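Local coordinates for protein putative tagatose-6-phosphate ketose/aldose isomerase (Escherichia coli, PDB 3C3J) that is of unproven function but belongs to the SIS family, with two alpha/beta domains each built on a parallel sheet, at residues Glu17-Ile20 with Arg21-Pro24; Ala26-Arg29 with Ser30-Ile34; Leu160-Ala163 with Glu164-Asp167; Ala239-Ser242 with Ala243-Leu247; Phe333-Val336 with Glu337-Phe340. One frame throughout, in Å; residues are numbered along the deposited sequence.

Interaction 1. Residues Glu17-Ile20 with Arg21-Pro24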
loop_
_atom_site.group_PDB
_atom_site.type_symbol
_atom_site.label_atom_id
_atom_site.label_comp_id
_atom_site.label_asym_id
_atom_site.label_seq_id
_atom_site.Cartn_x
_atom_site.Cartn_y
_atom_site.Cartn_z
ATOM N N GLU A 17 -6.346 -20.005 18.440
ATOM C CA GLU A 17 -7.221 -19.480 19.482
ATOM C C GLU A 17 -6.458 -19.168 20.762
ATOM O O GLU A 17 -6.682 -18.120 21.378
ATOM C CB GLU A 17 -8.386 -20.421 19.796
ATOM C CG GLU A 17 -9.267 -19.835 20.881
ATOM C CD GLU A 17 -10.434 -20.708 21.274
ATOM O OE1 GLU A 17 -10.490 -21.886 20.841
ATOM O OE2 GLU A 17 -11.280 -20.208 22.044
ATOM N N GLU A 18 -5.571 -20.083 21.162
ATOM C CA GLU A 18 -4.719 -19.889 22.327
ATOM C C GLU A 18 -3.902 -18.598 22.210
ATOM O O GLU A 18 -3.782 -17.834 23.156
ATOM C CB GLU A 18 -3.777 -21.082 22.480
ATOM C CG GLU A 18 -3.053 -21.155 23.837
ATOM C CD GLU A 18 -1.756 -20.350 23.915
ATOM O OE1 GLU A 18 -1.033 -20.284 22.906
ATOM O OE2 GLU A 18 -1.457 -19.785 25.009
ATOM N N GLU A 19 -3.366 -18.385 21.016
ATOM C CA GLU A 19 -2.510 -17.251 20.713
ATOM C C GLU A 19 -3.302 -15.937 20.667
ATOM O O GLU A 19 -2.813 -14.884 21.086
ATOM C CB GLU A 19 -1.707 -17.557 19.421
ATOM C CG GLU A 19 -0.632 -18.637 19.755
ATOM C CD GLU A 19 -0.121 -19.478 18.611
ATOM O OE1 GLU A 19 -0.480 -19.245 17.414
ATOM O OE2 GLU A 19 0.677 -20.404 18.952
ATOM N N ILE A 20 -4.527 -15.997 20.186
ATOM C CA ILE A 20 -5.401 -14.828 20.230
ATOM C C ILE A 20 -5.704 -14.465 21.677
ATOM O O ILE A 20 -5.549 -13.310 22.095
ATOM C CB ILE A 20 -6.719 -15.041 19.464
ATOM C CG1 ILE A 20 -6.454 -15.153 17.964
ATOM C CG2 ILE A 20 -7.688 -13.887 19.759
ATOM C CD1 ILE A 20 -7.630 -15.756 17.178
ATOM N N ARG A 21 -6.098 -15.460 22.469
ATOM C CA ARG A 21 -6.547 -15.184 23.836
ATOM C C ARG A 21 -5.438 -14.718 24.789
ATOM O O ARG A 21 -5.735 -13.983 25.728
ATOM C CB ARG A 21 -7.266 -16.394 24.412
ATOM C CG ARG A 21 -8.581 -16.683 23.735
ATOM C CD ARG A 21 -9.274 -17.834 24.426
ATOM N NE ARG A 21 -10.598 -18.162 23.883
ATOM C CZ ARG A 21 -11.710 -17.479 24.151
ATOM N NH1 ARG A 21 -11.669 -16.382 24.878
ATOM N NH2 ARG A 21 -12.875 -17.877 23.652
ATOM N N HIS A 22 -4.187 -15.142 24.577
ATOM C CA HIS A 22 -3.077 -14.721 25.451
ATOM C C HIS A 22 -2.440 -13.363 25.109
ATOM O O HIS A 22 -1.457 -12.952 25.730
ATOM C CB HIS A 22 -2.032 -15.847 25.659
ATOM C CG HIS A 22 -1.121 -16.136 24.499
ATOM N ND1 HIS A 22 -0.659 -15.182 23.618
ATOM C CD2 HIS A 22 -0.521 -17.296 24.134
ATOM C CE1 HIS A 22 0.174 -15.747 22.759
ATOM N NE2 HIS A 22 0.267 -17.032 23.046
ATOM N N GLN A 23 -3.033 -12.647 24.157
ATOM C CA GLN A 23 -2.507 -11.344 23.736
ATOM C C GLN A 23 -2.442 -10.257 24.825
ATOM O O GLN A 23 -1.343 -9.726 25.071
ATOM C CB GLN A 23 -3.256 -10.864 22.514
ATOM C CG GLN A 23 -2.728 -11.523 21.250
ATOM C CD GLN A 23 -3.556 -11.151 20.040
ATOM O OE1 GLN A 23 -4.774 -11.410 20.001
ATOM N NE2 GLN A 23 -2.924 -10.521 19.061
ATOM N N PRO A 24 -3.579 -9.935 25.491
ATOM C CA PRO A 24 -3.504 -8.896 26.533
ATOM C C PRO A 24 -2.398 -9.164 27.575
ATOM O O PRO A 24 -1.612 -8.271 27.898
ATOM C CB PRO A 24 -4.928 -8.908 27.141
ATOM C CG PRO A 24 -5.757 -9.432 26.100
ATOM C CD PRO A 24 -4.961 -10.425 25.349
#
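Arg21 reaches back one helical turn to Glu17, the two side chains running alongside each other. An extended chain from CG to NE brings the guanidinium edge-on to one carboxylate oxygen: Arg21 NE donates to Glu17 OE2 over 2.8 Å in a nearly straight bond (164°), while Arg21 NH2 meets the same oxygen at 3.3 Å. The oxygen lies in the guanidinium plane, and NE comes to it on its anti side. Thr12 OG1 bonds the other oxygen of Glu17, and Gly212 O takes a further bond from Arg21 NH2, which probably holds both flat groups in place. His22 is the first residue to leave the helical path and also the N-cap of helix 23-49. Its CG sits between the backbone N and the carbonyl carbon (chi1 74°), folding the ring back over the preceding turn, where Glu19 CA makes a CH-pi contact 3.7 Å from the centroid of the His22 ring. Ile20 O accepts a weak bond from Gln23 N, 3.3 Å away, across the break between helices. Around this kink, Ile20 packs on Leu208 of helix 198-210 and on Gln347 and Thr348 of helix 335-356, and His22 rests on Ser174 of helix 174-187.

Interaction 2. Residues Ala26-Arg29 with Ser30-Ile34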
loop_
_atom_site.group_PDB
_atom_site.type_symbol
_atom_site.label_atom_id
_atom_site.label_comp_id
_atom_site.label_asym_id
_atom_site.label_seq_id
_atom_site.Cartn_x
_atom_site.Cartn_y
_atom_site.Cartn_z
ATOM N N ALA A 26 0.304 -11.056 27.166
ATOM C CA ALA A 26 1.608 -10.956 26.490
ATOM C C ALA A 26 2.050 -9.490 26.311
ATOM O O ALA A 26 3.238 -9.161 26.474
ATOM C CB ALA A 26 1.570 -11.704 25.142
ATOM N N TRP A 27 1.098 -8.611 26.011
ATOM C CA TRP A 27 1.404 -7.191 25.795
ATOM C C TRP A 27 2.029 -6.578 27.041
ATOM O O TRP A 27 3.067 -5.926 26.977
ATOM C CB TRP A 27 0.145 -6.423 25.403
ATOM C CG TRP A 27 -0.489 -6.910 24.144
ATOM C CD1 TRP A 27 0.104 -7.681 23.176
ATOM C CD2 TRP A 27 -1.809 -6.644 23.691
ATOM N NE1 TRP A 27 -0.759 -7.925 22.180
ATOM C CE2 TRP A 27 -1.958 -7.314 22.459
ATOM C CE3 TRP A 27 -2.895 -5.927 24.210
ATOM C CZ2 TRP A 27 -3.147 -7.274 21.721
ATOM C CZ3 TRP A 27 -4.096 -5.892 23.468
ATOM C CH2 TRP A 27 -4.202 -6.548 22.246
ATOM N N ILE A 28 1.416 -6.836 28.187
ATOM C CA ILE A 28 1.871 -6.260 29.448
ATOM C C ILE A 28 3.194 -6.899 29.911
ATOM O O ILE A 28 4.058 -6.205 30.410
ATOM C CB ILE A 28 0.741 -6.287 30.511
ATOM C CG1 ILE A 28 -0.455 -5.496 29.996
ATOM C CG2 ILE A 28 1.212 -5.657 31.805
ATOM C CD1 ILE A 28 -0.079 -4.129 29.391
ATOM N N ARG A 29 3.365 -8.195 29.663
ATOM C CA ARG A 29 4.614 -8.883 29.875
ATOM C C ARG A 29 5.721 -8.229 29.056
ATOM O O ARG A 29 6.795 -7.963 29.588
ATOM C CB ARG A 29 4.486 -10.370 29.519
ATOM C CG ARG A 29 4.023 -11.208 30.689
ATOM C CD ARG A 29 3.517 -12.583 30.305
ATOM N NE ARG A 29 4.434 -13.424 29.529
ATOM C CZ ARG A 29 5.482 -14.072 30.015
ATOM N NH1 ARG A 29 6.203 -14.844 29.211
ATOM N NH2 ARG A 29 5.862 -13.922 31.279
ATOM N N SER A 30 5.448 -7.904 27.790
ATOM C CA SER A 30 6.508 -7.322 26.978
ATOM C C SER A 30 6.882 -5.914 27.484
ATOM O O SER A 30 8.077 -5.578 27.577
ATOM C CB SER A 30 6.146 -7.257 25.504
ATOM O OG SER A 30 7.327 -6.947 24.789
ATOM N N LEU A 31 5.868 -5.101 27.787
ATOM C CA LEU A 31 6.097 -3.704 28.225
ATOM C C LEU A 31 6.759 -3.624 29.596
ATOM O O LEU A 31 7.605 -2.760 29.821
ATOM C CB LEU A 31 4.785 -2.902 28.191
ATOM C CG LEU A 31 4.465 -2.247 26.822
ATOM C CD1 LEU A 31 4.653 -3.208 25.645
ATOM C CD2 LEU A 31 3.076 -1.583 26.796
ATOM N N THR A 32 6.410 -4.542 30.498
ATOM C CA THR A 32 7.139 -4.651 31.771
ATOM C C THR A 32 8.605 -5.106 31.554
ATOM O O THR A 32 9.510 -4.621 32.218
ATOM C CB THR A 32 6.345 -5.483 32.874
ATOM O OG1 THR A 32 6.197 -6.823 32.466
ATOM C CG2 THR A 32 4.967 -4.938 33.052
ATOM N N ASN A 33 8.854 -5.975 30.585
ATOM C CA ASN A 33 10.245 -6.289 30.210
ATOM C C ASN A 33 11.024 -5.071 29.693
ATOM O O ASN A 33 12.197 -4.872 30.006
ATOM C CB ASN A 33 10.288 -7.390 29.175
ATOM C CG ASN A 33 11.673 -7.928 28.978
ATOM O OD1 ASN A 33 12.326 -8.361 29.945
ATOM N ND2 ASN A 33 12.156 -7.891 27.732
ATOM N N ILE A 34 10.364 -4.272 28.870
ATOM C CA ILE A 34 10.951 -3.052 28.326
ATOM C C ILE A 34 11.303 -2.123 29.507
ATOM O O ILE A 34 12.369 -1.508 29.510
ATOM C CB ILE A 34 9.989 -2.403 27.296
ATOM C CG1 ILE A 34 9.961 -3.233 26.010
ATOM C CG2 ILE A 34 10.353 -0.916 27.027
ATOM C CD1 ILE A 34 8.895 -2.732 24.990
#
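Thr32 sits one turn beyond Ile28 and meets it through both branches. Its amide N donates to Ile28 O over 2.9 Å in the regular helical bond. With OG1 between the backbone N and the carbonyl carbon (chi1 65°), the hydroxyl also turns back to the preceding turn, Thr32 OG1 lying 3.0 Å from Ile28 O and 3.2 Å from Arg29 O. The methyl branch, Thr32 CG2, also lies against Ile28, 4.0 Å from Ile28 CG2. One residue earlier, Leu31 CD1 rests 3.4 Å from Trp27 O, whose bond partner is Leu31 N. Ser30 N and Asn33 N continue the ladder to Ala26 O and Arg29 O. A second shell orients the longer groups: Trp27 NE1 is bonded to Thr177 OG1, Ser30 OG to Ser182 OG, and Arg29 NE forms a salt bridge with Glu164, while Ile28 and Thr32 both pack on Arg198. Helix 23-49 is thereby pinned to helix 174-187 by an indole N-H and a hydroxyl pair, and to the loop after strand 159-160 by charge. The threonine hydroxyl stays close to carbonyls of its own helix, whereas Trp27, Arg29 and Ser30 bond to other parts of the fold.

Interaction 3. Residues Leu160-Ala163 with Glu164-Asp167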
loop_
_atom_site.group_PDB
_atom_site.type_symbol
_atom_site.label_atom_id
_atom_site.label_comp_id
_atom_site.label_asym_id
_atom_site.label_seq_id
_atom_site.Cartn_x
_atom_site.Cartn_y
_atom_site.Cartn_z
ATOM N N LEU A 160 13.732 -9.046 22.604
ATOM C CA LEU A 160 13.058 -10.338 22.541
ATOM C C LEU A 160 11.638 -10.248 23.094
ATOM O O LEU A 160 11.426 -9.691 24.185
ATOM C CB LEU A 160 13.872 -11.355 23.341
ATOM C CG LEU A 160 13.490 -12.826 23.202
ATOM C CD1 LEU A 160 13.654 -13.332 21.765
ATOM C CD2 LEU A 160 14.343 -13.663 24.199
HETATM N N MSE A 161 10.674 -10.810 22.372
HETATM C CA MSE A 161 9.266 -10.779 22.805
HETATM C C MSE A 161 9.063 -11.930 23.798
HETATM O O MSE A 161 9.915 -12.841 23.860
HETATM C CB MSE A 161 8.330 -10.933 21.605
HETATM C CG MSE A 161 8.423 -9.839 20.585
HETATM SE SE MSE A 161 7.975 -8.080 21.322
HETATM C CE MSE A 161 9.741 -7.399 21.916
ATOM N N PRO A 162 7.973 -11.888 24.598
ATOM C CA PRO A 162 7.700 -13.021 25.486
ATOM C C PRO A 162 7.559 -14.342 24.722
ATOM O O PRO A 162 7.090 -14.378 23.585
ATOM C CB PRO A 162 6.397 -12.616 26.191
ATOM C CG PRO A 162 6.401 -11.078 26.073
ATOM C CD PRO A 162 6.967 -10.829 24.745
ATOM N N ALA A 163 8.008 -15.414 25.351
ATOM C CA ALA A 163 8.098 -16.724 24.714
ATOM C C ALA A 163 6.795 -17.196 24.080
ATOM O O ALA A 163 6.823 -17.789 23.007
ATOM C CB ALA A 163 8.595 -17.753 25.700
ATOM N N GLU A 164 5.654 -16.928 24.720
ATOM C CA GLU A 164 4.369 -17.391 24.189
ATOM C C GLU A 164 3.980 -16.745 22.871
ATOM O O GLU A 164 3.088 -17.246 22.179
ATOM C CB GLU A 164 3.225 -17.201 25.194
ATOM C CG GLU A 164 2.766 -15.729 25.459
ATOM C CD GLU A 164 3.554 -15.023 26.538
ATOM O OE1 GLU A 164 4.727 -15.385 26.745
ATOM O OE2 GLU A 164 2.980 -14.108 27.186
ATOM N N THR A 165 4.642 -15.654 22.513
ATOM C CA THR A 165 4.317 -14.946 21.270
ATOM C C THR A 165 5.051 -15.508 20.042
ATOM O O THR A 165 4.856 -14.997 18.951
ATOM C CB THR A 165 4.567 -13.413 21.367
ATOM O OG1 THR A 165 5.986 -13.145 21.403
ATOM C CG2 THR A 165 3.879 -12.830 22.586
ATOM N N HIS A 166 5.881 -16.545 20.202
ATOM C CA HIS A 166 6.444 -17.247 19.047
ATOM C C HIS A 166 5.326 -18.162 18.546
ATOM O O HIS A 166 5.318 -19.361 18.834
ATOM C CB HIS A 166 7.691 -18.043 19.418
ATOM C CG HIS A 166 8.438 -18.609 18.236
ATOM N ND1 HIS A 166 9.733 -19.064 18.326
ATOM C CD2 HIS A 166 8.085 -18.760 16.935
ATOM C CE1 HIS A 166 10.135 -19.505 17.144
ATOM N NE2 HIS A 166 9.152 -19.336 16.282
ATOM N N ASP A 167 4.370 -17.565 17.824
ATOM C CA ASP A 167 3.115 -18.223 17.453
ATOM C C ASP A 167 3.359 -19.515 16.680
ATOM O O ASP A 167 4.162 -19.539 15.725
ATOM C CB ASP A 167 2.234 -17.300 16.596
ATOM C CG ASP A 167 1.696 -16.089 17.353
ATOM O OD1 ASP A 167 1.434 -16.164 18.583
ATOM O OD2 ASP A 167 1.496 -15.050 16.680
#
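With chi1 at 71°, Thr165 holds OG1 between its backbone N and carbonyl carbon and against Pro162 O, 2.7 Å away, where the hydroxyl donates from within the carbonyl plane. The same oxygen accepts Thr165 N at 3.0 Å, but from above that plane by 42°, so two donors of one residue grip a single carbonyl from different directions. Thr165 OG1 also lies 3.2 Å from CB of selenomethionine Met161. Glu164 CG takes the same first torsion, and a bend at chi2 (-87°) lays the carboxylate against the proline, with Glu164 OE1 3.3 Å from Pro162 CB; Glu164 OE2 forms a salt bridge with Arg29 of helix 23-49. Ala163 to Thr165 form a short 3-10 turn in the loop that leads from edge strand 159-160 of a parallel sheet to helix 174-187, within an SIS domain of alpha/beta type. His166 N continues the turn with a bond to Ala163 O, 3.2 Å long and again from above the carbonyl plane. The chain then tightens into an inverse gamma turn centred on His166, closed by a weak bond from Asp167 N to Thr165 O. Beyond it, the carboxylate of Asp167 is held by Ser174 OG, Ser175 OG and Thr173 N.

Interaction 4. Residues Ala239-Ser242 with Ala243-Leu247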
loop_
_atom_site.group_PDB
_atom_site.type_symbol
_atom_site.label_atom_id
_atom_site.label_comp_id
_atom_site.label_asym_id
_atom_site.label_seq_id
_atom_site.Cartn_x
_atom_site.Cartn_y
_atom_site.Cartn_z
ATOM N N ALA A 239 -6.685 -2.760 8.629
ATOM C CA ALA A 239 -7.581 -3.339 7.609
ATOM C C ALA A 239 -6.862 -4.342 6.724
ATOM O O ALA A 239 -7.407 -5.398 6.428
ATOM C CB ALA A 239 -8.258 -2.245 6.779
ATOM N N ARG A 240 -5.621 -4.029 6.345
ATOM C CA ARG A 240 -4.811 -4.909 5.506
ATOM C C ARG A 240 -4.473 -6.214 6.203
ATOM O O ARG A 240 -4.615 -7.303 5.603
ATOM C CB ARG A 240 -3.537 -4.189 5.084
ATOM C CG ARG A 240 -2.763 -4.897 3.994
ATOM C CD ARG A 240 -1.608 -3.952 3.550
ATOM N NE ARG A 240 -0.908 -4.450 2.385
ATOM C CZ ARG A 240 0.109 -3.798 1.814
ATOM N NH1 ARG A 240 0.563 -2.649 2.319
ATOM N NH2 ARG A 240 0.703 -4.313 0.765
ATOM N N GLU A 241 -4.056 -6.126 7.460
ATOM C CA GLU A 241 -3.823 -7.327 8.278
ATOM C C GLU A 241 -5.097 -8.172 8.448
ATOM O O GLU A 241 -5.047 -9.414 8.399
ATOM C CB GLU A 241 -3.291 -6.896 9.652
ATOM C CG GLU A 241 -3.141 -7.989 10.722
ATOM C CD GLU A 241 -2.448 -9.271 10.250
ATOM O OE1 GLU A 241 -1.771 -9.272 9.184
ATOM O OE2 GLU A 241 -2.568 -10.279 10.986
ATOM N N SER A 242 -6.215 -7.491 8.705
ATOM C CA SER A 242 -7.512 -8.129 8.848
ATOM C C SER A 242 -7.896 -8.879 7.583
ATOM O O SER A 242 -8.345 -10.024 7.648
ATOM C CB SER A 242 -8.574 -7.095 9.207
ATOM O OG SER A 242 -8.311 -6.505 10.459
ATOM N N ALA A 243 -7.702 -8.245 6.436
ATOM C CA ALA A 243 -8.003 -8.883 5.157
ATOM C C ALA A 243 -7.097 -10.106 4.962
ATOM O O ALA A 243 -7.572 -11.156 4.577
ATOM C CB ALA A 243 -7.874 -7.880 4.009
ATOM N N LEU A 244 -5.794 -9.973 5.240
ATOM C CA LEU A 244 -4.881 -11.086 5.013
ATOM C C LEU A 244 -5.231 -12.297 5.908
ATOM O O LEU A 244 -5.146 -13.450 5.466
ATOM C CB LEU A 244 -3.435 -10.660 5.250
ATOM C CG LEU A 244 -2.417 -11.756 4.925
ATOM C CD1 LEU A 244 -2.590 -12.262 3.478
ATOM C CD2 LEU A 244 -1.006 -11.244 5.211
ATOM N N LYS A 245 -5.624 -12.046 7.153
ATOM C CA LYS A 245 -6.024 -13.132 8.050
ATOM C C LYS A 245 -7.164 -13.976 7.471
ATOM O O LYS A 245 -7.089 -15.202 7.494
ATOM C CB LYS A 245 -6.436 -12.611 9.431
ATOM C CG LYS A 245 -5.292 -12.328 10.352
ATOM C CD LYS A 245 -4.641 -13.612 10.755
ATOM C CE LYS A 245 -3.260 -13.378 11.261
ATOM N NZ LYS A 245 -2.282 -12.801 10.278
ATOM N N VAL A 246 -8.196 -13.311 6.959
ATOM C CA VAL A 246 -9.351 -13.974 6.314
ATOM C C VAL A 246 -8.911 -14.815 5.151
ATOM O O VAL A 246 -9.343 -15.957 4.959
ATOM C CB VAL A 246 -10.305 -12.920 5.667
ATOM C CG1 VAL A 246 -11.252 -13.580 4.604
ATOM C CG2 VAL A 246 -11.045 -12.210 6.718
ATOM N N LEU A 247 -8.052 -14.222 4.346
ATOM C CA LEU A 247 -7.581 -14.860 3.152
ATOM C C LEU A 247 -6.776 -16.106 3.524
ATOM O O LEU A 247 -7.047 -17.185 3.011
ATOM C CB LEU A 247 -6.759 -13.875 2.354
ATOM C CG LEU A 247 -6.573 -14.182 0.901
ATOM C CD1 LEU A 247 -7.870 -13.999 0.092
ATOM C CD2 LEU A 247 -5.441 -13.238 0.428
#
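Glu241 and Lys245, one turn apart on helix 235-249, join their charged ends in a short salt bridge: Lys245 NZ donates to Glu241 OE2 over 2.6 Å. The nitrogen comes to the syn side of that oxygen, 19° out of the carboxylate plane. Bends in both chains make this possible. Glu241 has CG anti to the backbone N (chi1 173°) and turns at chi2; Lys245 turns at chi2 and again at chi4, curling its aliphatic part round the carboxylate so that Lys245 CE lies 3.2 Å from Glu241 OE2. The second carboxylate oxygen, Glu241 OE1, bonds Thr63 OG1, and Lys245 NZ has a further, long and weak ion pair with Glu248. In the backbone of the same turn, Lys245 N donates to Glu241 O at 3.0 Å, and Ala243 N and Leu244 N are satisfied by Ala239 O and Arg240 O. The ladder stretches at Val246 N, whose bond to Ser242 O is weak at 3.4 Å. Ser242 OG returns to Ala238 O inside the helix, and Arg240 sends its guanidinium out to Asp69. This helix links strands 226-231 and 255-259 in a beta-alpha-beta unit, and Leu244 packs on His266 of the second subunit. Because each oxygen of the buried Glu241 carboxylate has its own partner, one on this helix and one from helix 63-79, its plane is probably held firmly in place.

Interaction 5. Residues Phe333-Val336 with Glu337-Phe340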
loop_
_atom_site.group_PDB
_atom_site.type_symbol
_atom_site.label_atom_id
_atom_site.label_comp_id
_atom_site.label_asym_id
_atom_site.label_seq_id
_atom_site.Cartn_x
_atom_site.Cartn_y
_atom_site.Cartn_z
ATOM N N PHE A 333 -9.049 6.471 23.362
ATOM C CA PHE A 333 -7.896 5.824 22.755
ATOM C C PHE A 333 -7.530 6.587 21.481
ATOM O O PHE A 333 -8.403 7.039 20.738
ATOM C CB PHE A 333 -8.226 4.378 22.327
ATOM C CG PHE A 333 -8.150 3.338 23.421
ATOM C CD1 PHE A 333 -8.318 3.660 24.764
ATOM C CD2 PHE A 333 -7.993 1.984 23.071
ATOM C CE1 PHE A 333 -8.273 2.676 25.742
ATOM C CE2 PHE A 333 -7.976 0.995 24.027
ATOM C CZ PHE A 333 -8.126 1.344 25.378
ATOM N N ILE A 334 -6.244 6.690 21.197
ATOM C CA ILE A 334 -5.788 7.184 19.913
ATOM C C ILE A 334 -5.814 6.024 18.892
ATOM O O ILE A 334 -6.028 4.856 19.267
ATOM C CB ILE A 334 -4.402 7.838 20.009
ATOM C CG1 ILE A 334 -3.337 6.844 20.477
ATOM C CG2 ILE A 334 -4.434 9.087 20.940
ATOM C CD1 ILE A 334 -1.890 7.430 20.489
ATOM N N ASP A 335 -5.641 6.323 17.607
ATOM C CA ASP A 335 -5.879 5.285 16.608
ATOM C C ASP A 335 -4.896 4.124 16.680
ATOM O O ASP A 335 -5.283 2.987 16.435
ATOM C CB ASP A 335 -6.003 5.851 15.196
ATOM C CG ASP A 335 -7.404 6.394 14.896
ATOM O OD1 ASP A 335 -8.376 6.035 15.616
ATOM O OD2 ASP A 335 -7.544 7.178 13.925
ATOM N N VAL A 336 -3.645 4.385 17.046
ATOM C CA VAL A 336 -2.696 3.274 17.159
ATOM C C VAL A 336 -3.074 2.330 18.323
ATOM O O VAL A 336 -2.757 1.132 18.274
ATOM C CB VAL A 336 -1.211 3.730 17.257
ATOM C CG1 VAL A 336 -0.737 4.411 15.929
ATOM C CG2 VAL A 336 -0.957 4.635 18.525
ATOM N N GLU A 337 -3.716 2.866 19.369
ATOM C CA GLU A 337 -4.288 2.045 20.452
ATOM C C GLU A 337 -5.504 1.260 19.997
ATOM O O GLU A 337 -5.601 0.069 20.283
ATOM C CB GLU A 337 -4.624 2.898 21.669
ATOM C CG GLU A 337 -3.353 3.484 22.333
ATOM C CD GLU A 337 -3.675 4.413 23.500
ATOM O OE1 GLU A 337 -4.684 5.144 23.382
ATOM O OE2 GLU A 337 -2.910 4.426 24.507
ATOM N N GLN A 338 -6.413 1.931 19.287
ATOM C CA GLN A 338 -7.589 1.289 18.666
ATOM C C GLN A 338 -7.290 0.112 17.745
ATOM O O GLN A 338 -8.103 -0.803 17.636
ATOM C CB GLN A 338 -8.354 2.295 17.802
ATOM C CG GLN A 338 -9.179 3.313 18.559
ATOM C CD GLN A 338 -10.438 3.695 17.788
ATOM O OE1 GLN A 338 -10.390 4.167 16.625
ATOM N NE2 GLN A 338 -11.561 3.488 18.417
ATOM N N ALA A 339 -6.170 0.180 17.028
ATOM C CA ALA A 339 -5.769 -0.869 16.101
ATOM C C ALA A 339 -5.822 -2.231 16.802
ATOM O O ALA A 339 -6.285 -3.207 16.229
ATOM C CB ALA A 339 -4.348 -0.611 15.548
ATOM N N PHE A 340 -5.372 -2.275 18.049
ATOM C CA PHE A 340 -5.383 -3.515 18.853
ATOM C C PHE A 340 -6.809 -4.059 19.050
ATOM O O PHE A 340 -7.077 -5.248 18.846
ATOM C CB PHE A 340 -4.686 -3.279 20.189
ATOM C CG PHE A 340 -3.217 -3.000 20.041
ATOM C CD1 PHE A 340 -2.290 -4.028 20.089
ATOM C CD2 PHE A 340 -2.762 -1.711 19.843
ATOM C CE1 PHE A 340 -0.943 -3.759 19.929
ATOM C CE2 PHE A 340 -1.391 -1.429 19.692
ATOM C CZ PHE A 340 -0.493 -2.447 19.722
#
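Ile334 is the N-cap of helix 335-356, still extended (psi 169°) where Asp335 already turns helical, and the first turn closes with Ile334 O accepting Gln338 N at 3.0 Å, nearly along the carbonyl axis. Ala339 N follows with Asp335 O at 3.0 Å, a more bent bond. The arrangement is one half of a capping box: Glu337, third residue of the helix, sends its carboxylate back so that Ile334 N donates to Glu337 OE1 over 3.1 Å, on the anti side of the oxygen, and the cap residue has no polar side chain to answer. A first torsion of -66° and an extended chain beyond CG take the Glu337 carboxylate there. Arg331 forms a salt bridge with the same oxygen, so the carboxylate joins the helix start to the loop before it. The stem of Glu337 is flanked by hydrocarbon: its CB lies 3.8 Å from Phe333 CD2, and its CG lies 3.8 Å from Ile334 CG1. Phe333 and Glu337 cross at about a right angle, and the phenyl ring has a cation-pi partner in Arg203. Asp335 is tied to the loop at Ser283 OG and Ser284 N. Farther along, Phe340 turns the edge of its ring to Val336 O, a buried carbonyl without a polar partner, and brings CE2 to 3.2 Å from it.

In the fold
Interactions 1, 2, 4 and 5 are largely buried and helical, while interaction 3 is a partly buried loop turn. Interactions 1 and 2 follow in series, the first at the kink where helix 23-49 begins and the second farther along it; the 160-167 turn touches both, through Glu164, which lies beside His22 and forms a salt bridge with Arg29. Trp27 of interaction 2 meets Phe340 of interaction 5 edge to face. Interaction 4 stands apart, about 7 Å from interactions 1, 3 and 5 at the nearest atoms, and alone reaches the second subunit. Within each contact, carboxylates pair with cations one turn away in interactions 1 and 4 and cap a helix in interaction 5, whereas threonine hydroxyls approach backbone carbonyls in interactions 2 and 3.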